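Local atomic coordinates of SCARECROW-LIKE protein 7 (Oryza sativa Japonica Group, PDB entry 5HYZ), a protein that probably acts as a homodimeric GRAS-family transcription factor in plant development and abiotic stress resistance, binding DNA in vitro through its GRAS domain. Residues T165-F170 / F178-L183; G121-A126 / N206-L211; S40-F45 / E279-E284. All coordinates share one frame; numbering follows the deposited sequence.

Interaction 1. Residues T165-F170 / F178-L183; sequences TRLRDF and FEFVPL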
loop_
_atom_site.group_PDB
_atom_site.type_symbol
_atom_site.label_atom_id
_atom_site.label_comp_id
_atom_site.label_asym_id
_atom_site.label_seq_id
_atom_site.Cartn_x
_atom_site.Cartn_y
_atom_site.Cartn_z
ATOM N N THR A 165 -3.355 -20.289 9.529
ATOM C CA THR A 165 -2.625 -19.880 10.720
ATOM C C THR A 165 -2.494 -18.385 10.838
ATOM O O THR A 165 -2.767 -17.816 11.886
ATOM C CB THR A 165 -1.231 -20.515 10.722
ATOM O OG1 THR A 165 -1.470 -21.925 10.907
ATOM C CG2 THR A 165 -0.415 -20.014 11.904
ATOM N N ARG A 166 -2.145 -17.763 9.724
ATOM C CA ARG A 166 -1.953 -16.323 9.771
ATOM C C ARG A 166 -3.242 -15.567 10.106
ATOM O O ARG A 166 -3.227 -14.619 10.906
ATOM C CB ARG A 166 -1.367 -15.887 8.428
ATOM C CG ARG A 166 -0.354 -14.846 8.549
ATOM C CD ARG A 166 0.273 -14.456 7.198
ATOM N NE ARG A 166 0.887 -13.147 7.400
ATOM C CZ ARG A 166 1.376 -12.389 6.431
ATOM N NH1 ARG A 166 1.304 -12.805 5.182
ATOM N NH2 ARG A 166 1.912 -11.225 6.727
ATOM N N LEU A 167 -4.369 -15.971 9.505
ATOM C CA LEU A 167 -5.629 -15.320 9.817
ATOM C C LEU A 167 -6.102 -15.577 11.243
ATOM O O LEU A 167 -6.652 -14.705 11.912
ATOM C CB LEU A 167 -6.770 -15.759 8.880
ATOM C CG LEU A 167 -6.576 -15.258 7.438
ATOM C CD1 LEU A 167 -7.639 -15.959 6.538
ATOM C CD2 LEU A 167 -6.834 -13.711 7.423
ATOM N N ARG A 168 -5.881 -16.806 11.742
ATOM C CA ARG A 168 -6.294 -17.081 13.116
ATOM C C ARG A 168 -5.445 -16.284 14.109
ATOM O O ARG A 168 -5.980 -15.767 15.094
ATOM C CB ARG A 168 -6.163 -18.615 13.406
ATOM C CG ARG A 168 -7.305 -19.422 12.761
ATOM C CD ARG A 168 -6.995 -21.012 12.904
ATOM N NE ARG A 168 -8.093 -21.806 12.258
ATOM C CZ ARG A 168 -9.223 -22.113 12.866
ATOM N NH1 ARG A 168 -9.434 -21.716 14.137
ATOM N NH2 ARG A 168 -10.141 -22.817 12.213
ATOM N N ASP A 169 -4.144 -16.138 13.825
ATOM C CA ASP A 169 -3.271 -15.316 14.727
ATOM C C ASP A 169 -3.742 -13.852 14.715
ATOM O O ASP A 169 -3.806 -13.139 15.744
ATOM C CB ASP A 169 -1.791 -15.399 14.324
ATOM C CG ASP A 169 -1.173 -16.786 14.621
ATOM O OD1 ASP A 169 -1.807 -17.598 15.341
ATOM O OD2 ASP A 169 -0.083 -17.058 14.087
ATOM N N PHE A 170 -4.135 -13.393 13.511
ATOM C CA PHE A 170 -4.624 -11.999 13.413
ATOM C C PHE A 170 -5.905 -11.750 14.178
ATOM O O PHE A 170 -6.098 -10.728 14.901
ATOM C CB PHE A 170 -4.804 -11.678 11.909
ATOM C CG PHE A 170 -5.087 -10.210 11.619
ATOM C CD1 PHE A 170 -4.059 -9.299 11.661
ATOM C CD2 PHE A 170 -6.385 -9.773 11.293
ATOM C CE1 PHE A 170 -4.292 -7.963 11.417
ATOM C CE2 PHE A 170 -6.629 -8.399 11.067
ATOM C CZ PHE A 170 -5.554 -7.524 11.102
ATOM N N PHE A 178 -13.026 -16.773 15.864
ATOM C CA PHE A 178 -12.769 -16.888 14.425
ATOM C C PHE A 178 -12.504 -18.342 14.025
ATOM O O PHE A 178 -11.821 -19.061 14.732
ATOM C CB PHE A 178 -11.558 -16.010 14.052
ATOM C CG PHE A 178 -11.117 -16.155 12.625
ATOM C CD1 PHE A 178 -11.788 -15.457 11.607
ATOM C CD2 PHE A 178 -10.037 -16.960 12.316
ATOM C CE1 PHE A 178 -11.389 -15.589 10.265
ATOM C CE2 PHE A 178 -9.621 -17.134 10.982
ATOM C CZ PHE A 178 -10.292 -16.432 9.943
ATOM N N GLU A 179 -12.951 -18.741 12.837
ATOM C CA GLU A 179 -12.589 -20.049 12.284
ATOM C C GLU A 179 -12.335 -19.906 10.793
ATOM O O GLU A 179 -13.016 -19.113 10.144
ATOM C CB GLU A 179 -13.728 -21.062 12.459
ATOM C CG GLU A 179 -14.238 -21.090 13.892
ATOM C CD GLU A 179 -15.330 -22.131 14.124
ATOM O OE1 GLU A 179 -15.952 -22.625 13.143
ATOM O OE2 GLU A 179 -15.563 -22.442 15.308
ATOM N N PHE A 180 -11.415 -20.695 10.275
ATOM C CA PHE A 180 -11.146 -20.802 8.823
ATOM C C PHE A 180 -11.066 -22.288 8.494
ATOM O O PHE A 180 -10.341 -23.033 9.197
ATOM C CB PHE A 180 -9.809 -20.140 8.469
ATOM C CG PHE A 180 -9.420 -20.250 6.988
ATOM C CD1 PHE A 180 -8.785 -21.400 6.472
ATOM C CD2 PHE A 180 -9.688 -19.189 6.118
ATOM C CE1 PHE A 180 -8.467 -21.521 5.142
ATOM C CE2 PHE A 180 -9.339 -19.266 4.773
ATOM C CZ PHE A 180 -8.732 -20.450 4.268
ATOM N N VAL A 181 -11.775 -22.703 7.445
ATOM C CA VAL A 181 -11.587 -24.067 6.934
ATOM C C VAL A 181 -11.514 -24.039 5.420
ATOM O O VAL A 181 -12.128 -23.147 4.800
ATOM C CB VAL A 181 -12.783 -24.971 7.448
ATOM C CG1 VAL A 181 -14.087 -24.623 6.768
ATOM C CG2 VAL A 181 -12.517 -26.365 7.133
ATOM N N PRO A 182 -10.776 -24.959 4.804
ATOM C CA PRO A 182 -10.737 -25.091 3.337
ATOM C C PRO A 182 -11.700 -26.115 2.789
ATOM O O PRO A 182 -12.123 -26.997 3.536
ATOM C CB PRO A 182 -9.328 -25.589 3.088
ATOM C CG PRO A 182 -9.125 -26.569 4.250
ATOM C CD PRO A 182 -9.781 -25.875 5.444
ATOM N N LEU A 183 -12.033 -26.003 1.508
ATOM C CA LEU A 183 -12.734 -27.079 0.777
ATOM C C LEU A 183 -11.850 -27.428 -0.395
ATOM O O LEU A 183 -11.655 -26.609 -1.298
ATOM C CB LEU A 183 -14.158 -26.621 0.321
ATOM C CG LEU A 183 -15.145 -26.315 1.444
ATOM C CD1 LEU A 183 -16.433 -25.818 0.833
ATOM C CD2 LEU A 183 -15.465 -27.627 2.279
#
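R168 leaves the helix with CG swung beside its own backbone N (chi1 -76°) and then runs extended to NE, which carries its guanidinium out over the strand backbone at F178-F180. F178 and F180 both hold CG anti to the backbone N, and both side chains leave the strand on the side that faces the helix. R168 NH2 donates to F180 O at 3.0 Å; the donor is tilted well off the carbonyl plane, and F180 N and E179 CA lie over one face of the guanidinium. NE of the same arginine is held by N164 OD1, one turn back in the helix, which helps fix the group over the strand. Beneath this polar arm the contact is apolar. R168 CG meets the edge of the F178 ring, 3.7 Å from CD2, while L167 CB lies 3.7 Å from F178 CZ. L167 reaches F180 with its other end, CD1 standing 3.8 Å from CD2 of that ring. Helix and strand run antiparallel (173°), as expected for the returning limb of the beta-alpha-beta unit 141-148, 157-174, 177-182. The arginine thus works twice: its CG borders the F178 ring, and its charged end probably polarises the F180 carbonyl while satisfying it at the partly exposed margin, leaving L167 and the two rings to the buried interior.

Interaction 2. Residues G121-A126 / N206-L211; sequences GIQWAA and NFMLQL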
loop_
_atom_site.group_PDB
_atom_site.type_symbol
_atom_site.label_atom_id
_atom_site.label_comp_id
_atom_site.label_asym_id
_atom_site.label_seq_id
_atom_site.Cartn_x
_atom_site.Cartn_y
_atom_site.Cartn_z
ATOM N N GLY A 121 -4.234 -14.521 2.477
ATOM C CA GLY A 121 -5.351 -14.100 3.315
ATOM C C GLY A 121 -5.672 -12.614 3.361
ATOM O O GLY A 121 -6.520 -12.201 4.132
ATOM N N ILE A 122 -5.011 -11.809 2.546
ATOM C CA ILE A 122 -5.022 -10.357 2.896
ATOM C C ILE A 122 -6.405 -9.717 2.789
ATOM O O ILE A 122 -6.743 -8.845 3.606
ATOM C CB ILE A 122 -3.975 -9.596 2.047
ATOM C CG1 ILE A 122 -3.738 -8.202 2.705
ATOM C CG2 ILE A 122 -4.437 -9.500 0.635
ATOM C CD1 ILE A 122 -2.571 -7.385 2.114
ATOM N N GLN A 123 -7.255 -10.176 1.836
ATOM C CA GLN A 123 -8.607 -9.606 1.815
ATOM C C GLN A 123 -9.301 -9.786 3.162
ATOM O O GLN A 123 -10.015 -8.921 3.670
ATOM C CB GLN A 123 -9.467 -10.287 0.705
ATOM C CG GLN A 123 -10.901 -9.636 0.637
ATOM C CD GLN A 123 -11.755 -10.111 -0.584
ATOM O OE1 GLN A 123 -11.341 -10.985 -1.379
ATOM N NE2 GLN A 123 -12.941 -9.568 -0.682
ATOM N N TRP A 124 -9.128 -10.988 3.750
ATOM C CA TRP A 124 -9.855 -11.244 4.972
ATOM C C TRP A 124 -9.213 -10.644 6.182
ATOM O O TRP A 124 -9.913 -10.341 7.135
ATOM C CB TRP A 124 -10.043 -12.805 5.137
ATOM C CG TRP A 124 -10.689 -13.311 3.869
ATOM C CD1 TRP A 124 -10.230 -14.319 3.055
ATOM C CD2 TRP A 124 -11.857 -12.743 3.197
ATOM N NE1 TRP A 124 -11.044 -14.435 1.947
ATOM C CE2 TRP A 124 -12.035 -13.490 2.003
ATOM C CE3 TRP A 124 -12.757 -11.698 3.500
ATOM C CZ2 TRP A 124 -13.058 -13.215 1.085
ATOM C CZ3 TRP A 124 -13.786 -11.375 2.553
ATOM C CH2 TRP A 124 -13.925 -12.168 1.349
ATOM N N ALA A 125 -7.911 -10.458 6.155
ATOM C CA ALA A 125 -7.287 -9.712 7.256
ATOM C C ALA A 125 -7.820 -8.262 7.250
ATOM O O ALA A 125 -8.204 -7.724 8.296
ATOM C CB ALA A 125 -5.773 -9.734 7.111
ATOM N N ALA A 126 -7.934 -7.697 6.046
ATOM C CA ALA A 126 -8.499 -6.355 5.941
ATOM C C ALA A 126 -9.953 -6.314 6.426
ATOM O O ALA A 126 -10.405 -5.364 7.137
ATOM C CB ALA A 126 -8.351 -5.845 4.465
ATOM N N ASN A 206 -17.943 -14.512 -1.930
ATOM C CA ASN A 206 -16.981 -13.662 -2.619
ATOM C C ASN A 206 -16.411 -14.409 -3.859
ATOM O O ASN A 206 -15.908 -15.537 -3.755
ATOM C CB ASN A 206 -15.851 -13.292 -1.611
ATOM C CG ASN A 206 -14.856 -12.327 -2.174
ATOM O OD1 ASN A 206 -15.171 -11.120 -2.254
ATOM N ND2 ASN A 206 -13.587 -12.781 -2.387
ATOM N N PHE A 207 -16.529 -13.810 -5.041
ATOM C CA PHE A 207 -15.898 -14.327 -6.239
ATOM C C PHE A 207 -14.910 -13.290 -6.790
ATOM O O PHE A 207 -15.296 -12.453 -7.612
ATOM C CB PHE A 207 -16.925 -14.558 -7.324
ATOM C CG PHE A 207 -17.902 -15.684 -7.033
ATOM C CD1 PHE A 207 -17.515 -17.009 -7.223
ATOM C CD2 PHE A 207 -19.206 -15.404 -6.573
ATOM C CE1 PHE A 207 -18.424 -18.041 -7.009
ATOM C CE2 PHE A 207 -20.129 -16.442 -6.348
ATOM C CZ PHE A 207 -19.716 -17.771 -6.583
HETATM N N MSE A 208 -13.659 -13.332 -6.381
HETATM C CA MSE A 208 -12.727 -12.290 -6.877
HETATM C C MSE A 208 -11.792 -12.930 -7.899
HETATM O O MSE A 208 -10.965 -13.838 -7.587
HETATM C CB MSE A 208 -11.864 -11.635 -5.761
HETATM C CG MSE A 208 -12.684 -11.110 -4.634
HETATM SE SE MSE A 208 -13.158 -9.240 -5.489
HETATM C CE MSE A 208 -11.179 -9.462 -6.426
ATOM N N LEU A 209 -11.939 -12.514 -9.155
ATOM C CA LEU A 209 -11.122 -13.036 -10.267
ATOM C C LEU A 209 -11.143 -14.571 -10.283
ATOM O O LEU A 209 -10.096 -15.224 -10.272
ATOM C CB LEU A 209 -9.695 -12.513 -10.162
ATOM C CG LEU A 209 -9.590 -10.977 -10.185
ATOM C CD1 LEU A 209 -8.112 -10.518 -10.180
ATOM C CD2 LEU A 209 -10.363 -10.412 -11.417
ATOM N N GLN A 210 -12.336 -15.141 -10.266
ATOM C CA GLN A 210 -12.445 -16.574 -10.116
ATOM C C GLN A 210 -13.455 -17.117 -11.100
ATOM O O GLN A 210 -13.216 -18.140 -11.738
ATOM C CB GLN A 210 -12.885 -16.915 -8.689
ATOM C CG GLN A 210 -13.263 -18.436 -8.507
ATOM C CD GLN A 210 -12.079 -19.280 -8.696
ATOM O OE1 GLN A 210 -10.966 -18.862 -8.410
ATOM N NE2 GLN A 210 -12.285 -20.485 -9.236
ATOM N N LEU A 211 -14.610 -16.450 -11.212
ATOM C CA LEU A 211 -15.732 -17.042 -11.897
ATOM C C LEU A 211 -15.452 -17.146 -13.379
ATOM O O LEU A 211 -15.993 -18.046 -14.057
ATOM C CB LEU A 211 -16.985 -16.208 -11.626
ATOM C CG LEU A 211 -18.345 -16.804 -11.498
ATOM C CD1 LEU A 211 -18.272 -18.096 -10.608
ATOM C CD2 LEU A 211 -19.326 -15.713 -10.977
#
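Two hydrogen bonds join the side-chain amides of Q123 and N206, which reach across to one another from helix and strand. Q123 NE2 gives the straighter one to N206 OD1, 3.1 Å at 152°, although the donor stands above the carbonyl plane of the asparagine and not on a lone pair. The return bond, N206 ND2 to Q123 OE1 at 3.0 Å, is weak and bent (133°). With the amide planes 73° apart, the pair is twisted and far from a flat amide dimer. Q123 spans the gap because CG is anti to the backbone N and the chain beyond stays extended.

Van der Waals contacts fill in beside this exchange. The six-membered end of the W124 indole lies alongside N206: CB of the asparagine lies at the ring edge, 3.7 Å from W124 CH2, and ND2 comes within 3.5 Å of W124 CZ2. The indole and asparagine amide planes are nearly perpendicular. Along the strand, selenomethionine M208 places CG 3.5 Å from Q123 OE1.

Further polar partners on neighbouring strands complete the group. N206 OD1 also bonds T238 OG1, and D115 of the predicted VHIID motif takes N206 ND2 on OD1 and W124 NE1 on OD2. Helix 122-132 is thereby tied to central strand 202-208 of the Rossmann-like sheet. All four touching residues are buried, and both polar atoms of the N206 amide have partners on neighbouring strands as well as Q123, so the asparagine's rotation is probably fixed and its polarity paid for inside the core.

Interaction 3. Residues S40-F45 / E279-E284; sequences SERLAF and ERVRVE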
loop_
_atom_site.group_PDB
_atom_site.type_symbol
_atom_site.label_atom_id
_atom_site.label_comp_id
_atom_site.label_asym_id
_atom_site.label_seq_id
_atom_site.Cartn_x
_atom_site.Cartn_y
_atom_site.Cartn_z
ATOM N N SER A 40 3.924 -1.452 -26.554
ATOM C CA SER A 40 3.273 -1.881 -27.781
ATOM C C SER A 40 4.099 -2.987 -28.486
ATOM O O SER A 40 3.525 -3.910 -29.073
ATOM C CB SER A 40 3.033 -0.689 -28.701
ATOM O OG SER A 40 4.271 -0.197 -29.158
ATOM N N GLU A 41 5.433 -2.894 -28.398
ATOM C CA GLU A 41 6.328 -3.937 -28.939
ATOM C C GLU A 41 6.201 -5.262 -28.206
ATOM O O GLU A 41 6.199 -6.329 -28.834
ATOM C CB GLU A 41 7.802 -3.472 -28.912
ATOM C CG GLU A 41 8.036 -2.268 -29.849
ATOM C CD GLU A 41 9.397 -1.601 -29.645
ATOM O OE1 GLU A 41 9.924 -1.610 -28.513
ATOM O OE2 GLU A 41 9.938 -1.082 -30.635
ATOM N N ARG A 42 6.102 -5.217 -26.877
ATOM C CA ARG A 42 5.936 -6.437 -26.107
ATOM C C ARG A 42 4.577 -7.080 -26.378
ATOM O O ARG A 42 4.444 -8.296 -26.551
ATOM C CB ARG A 42 6.123 -6.126 -24.614
ATOM C CG ARG A 42 7.549 -5.648 -24.383
ATOM C CD ARG A 42 7.831 -4.738 -23.236
ATOM N NE ARG A 42 8.199 -5.470 -22.066
ATOM C CZ ARG A 42 9.317 -5.351 -21.351
ATOM N NH1 ARG A 42 10.312 -4.528 -21.649
ATOM N NH2 ARG A 42 9.434 -6.151 -20.316
ATOM N N LEU A 43 3.557 -6.224 -26.398
ATOM C CA LEU A 43 2.200 -6.669 -26.684
ATOM C C LEU A 43 2.123 -7.387 -28.049
ATOM O O LEU A 43 1.587 -8.490 -28.174
ATOM C CB LEU A 43 1.249 -5.449 -26.620
ATOM C CG LEU A 43 -0.231 -5.760 -26.843
ATOM C CD1 LEU A 43 -0.824 -6.365 -25.588
ATOM C CD2 LEU A 43 -0.968 -4.494 -27.185
ATOM N N ALA A 44 2.663 -6.754 -29.074
ATOM C CA ALA A 44 2.693 -7.387 -30.391
ATOM C C ALA A 44 3.482 -8.691 -30.378
ATOM O O ALA A 44 3.124 -9.640 -31.066
ATOM C CB ALA A 44 3.291 -6.424 -31.424
ATOM N N PHE A 45 4.546 -8.748 -29.587
ATOM C CA PHE A 45 5.273 -10.010 -29.486
ATOM C C PHE A 45 4.378 -11.176 -29.060
ATOM O O PHE A 45 4.339 -12.232 -29.727
ATOM C CB PHE A 45 6.469 -9.845 -28.521
ATOM C CG PHE A 45 7.216 -11.133 -28.259
ATOM C CD1 PHE A 45 8.291 -11.494 -29.062
ATOM C CD2 PHE A 45 6.841 -11.973 -27.232
ATOM C CE1 PHE A 45 8.979 -12.688 -28.842
ATOM C CE2 PHE A 45 7.525 -13.189 -26.986
ATOM C CZ PHE A 45 8.609 -13.541 -27.807
ATOM N N GLU A 279 11.172 -9.760 -13.348
ATOM C CA GLU A 279 9.872 -9.996 -12.722
ATOM C C GLU A 279 8.755 -9.550 -13.677
ATOM O O GLU A 279 7.719 -10.234 -13.846
ATOM C CB GLU A 279 9.771 -9.235 -11.390
ATOM C CG GLU A 279 10.610 -9.827 -10.250
ATOM C CD GLU A 279 12.128 -9.585 -10.379
ATOM O OE1 GLU A 279 12.559 -8.536 -10.936
ATOM O OE2 GLU A 279 12.892 -10.466 -9.906
ATOM N N ARG A 280 8.990 -8.395 -14.275
ATOM C CA ARG A 280 8.070 -7.848 -15.258
ATOM C C ARG A 280 7.857 -8.799 -16.445
ATOM O O ARG A 280 6.722 -9.058 -16.849
ATOM C CB ARG A 280 8.578 -6.526 -15.737
ATOM C CG ARG A 280 7.783 -5.986 -16.879
ATOM C CD ARG A 280 8.259 -4.639 -17.234
ATOM N NE ARG A 280 7.599 -4.157 -18.425
ATOM C CZ ARG A 280 7.815 -2.959 -18.945
ATOM N NH1 ARG A 280 8.683 -2.132 -18.368
ATOM N NH2 ARG A 280 7.171 -2.586 -20.039
ATOM N N VAL A 281 8.950 -9.361 -16.970
ATOM C CA VAL A 281 8.844 -10.310 -18.082
ATOM C C VAL A 281 8.119 -11.563 -17.667
ATOM O O VAL A 281 7.353 -12.125 -18.447
ATOM C CB VAL A 281 10.240 -10.693 -18.645
ATOM C CG1 VAL A 281 10.078 -11.562 -19.868
ATOM C CG2 VAL A 281 10.960 -9.495 -19.011
ATOM N N ARG A 282 8.341 -12.018 -16.442
ATOM C CA ARG A 282 7.642 -13.187 -15.976
ATOM C C ARG A 282 6.132 -12.916 -16.054
ATOM O O ARG A 282 5.376 -13.752 -16.508
ATOM C CB ARG A 282 8.040 -13.565 -14.536
ATOM C CG ARG A 282 7.425 -14.891 -14.078
ATOM C CD ARG A 282 7.863 -15.298 -12.663
ATOM N NE ARG A 282 9.322 -15.325 -12.574
ATOM C CZ ARG A 282 10.065 -14.373 -12.010
ATOM N NH1 ARG A 282 9.480 -13.317 -11.458
ATOM N NH2 ARG A 282 11.393 -14.478 -11.983
ATOM N N VAL A 283 5.707 -11.746 -15.589
ATOM C CA VAL A 283 4.276 -11.457 -15.635
ATOM C C VAL A 283 3.764 -11.425 -17.079
ATOM O O VAL A 283 2.756 -12.064 -17.417
ATOM C CB VAL A 283 3.970 -10.100 -14.958
ATOM C CG1 VAL A 283 2.490 -9.692 -15.206
ATOM C CG2 VAL A 283 4.269 -10.214 -13.461
ATOM N N GLU A 284 4.465 -10.678 -17.910
ATOM C CA GLU A 284 4.090 -10.516 -19.311
ATOM C C GLU A 284 4.032 -11.854 -20.072
ATOM O O GLU A 284 3.128 -12.089 -20.870
ATOM C CB GLU A 284 5.040 -9.520 -19.975
ATOM C CG GLU A 284 4.795 -8.058 -19.482
ATOM C CD GLU A 284 5.912 -7.118 -19.832
ATOM O OE1 GLU A 284 6.993 -7.625 -20.190
ATOM O OE2 GLU A 284 5.726 -5.884 -19.757
#
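Both carboxylate oxygens of E284 are taken by arginines, one from each helix. OE1 accepts twice from R42, which grips it side-on: NH2 at 2.9 Å, on the syn lone pair, and NE at 3.1 Å. OE1 lies in the R42 guanidinium plane, while that plane is turned 66° from the carboxylate. OE2 receives R280 NE from its own helix at 2.9 Å, in an essentially straight bond (179°) that meets the oxygen from above the carboxylate plane. R42 is bent at its third torsion, which turns its guanidinium flat onto that of R280, centres 3.7 Å apart and planes 26° apart. V281 CG2 touches R42 NH2 beside this stack.

Other guanidinium nitrogens find partners in the surrounding turns and in helix 251-272. R42 NH1 bonds G37 O and, weakly, R275 O; R280 NH2 forms a salt bridge with D270, and R280 NH1 a weak bond to T274 O. R42, R280 and E284 form a salt-bridge network joining helix 39-57 to helix 278-296 within the helical part of the GRAS domain. E284 and D270 together probably offset the two stacked positive charges, making the close arginine pair tolerable in a buried setting.

From the N terminus, helix 39-57 supplies the first half of interaction 3, whose loop stays open until helix 278-296 and encloses both other contacts. Within it, helix 122-132 starts interaction 2, closed 80 residues on by strand 202-208. Interaction 1 lies inside that span in turn, a short return from helix 157-174 to strand 177-182; no loops cross. Interactions 1 and 2 share the sheet and touch directly, L167 and F170 packing on the backbone of G121 and A125, and both reach the second subunit. Interaction 3 stands apart in the helical bundle, its nearest atoms about 12 Å from interaction 2 and about 18 Å from interaction 1.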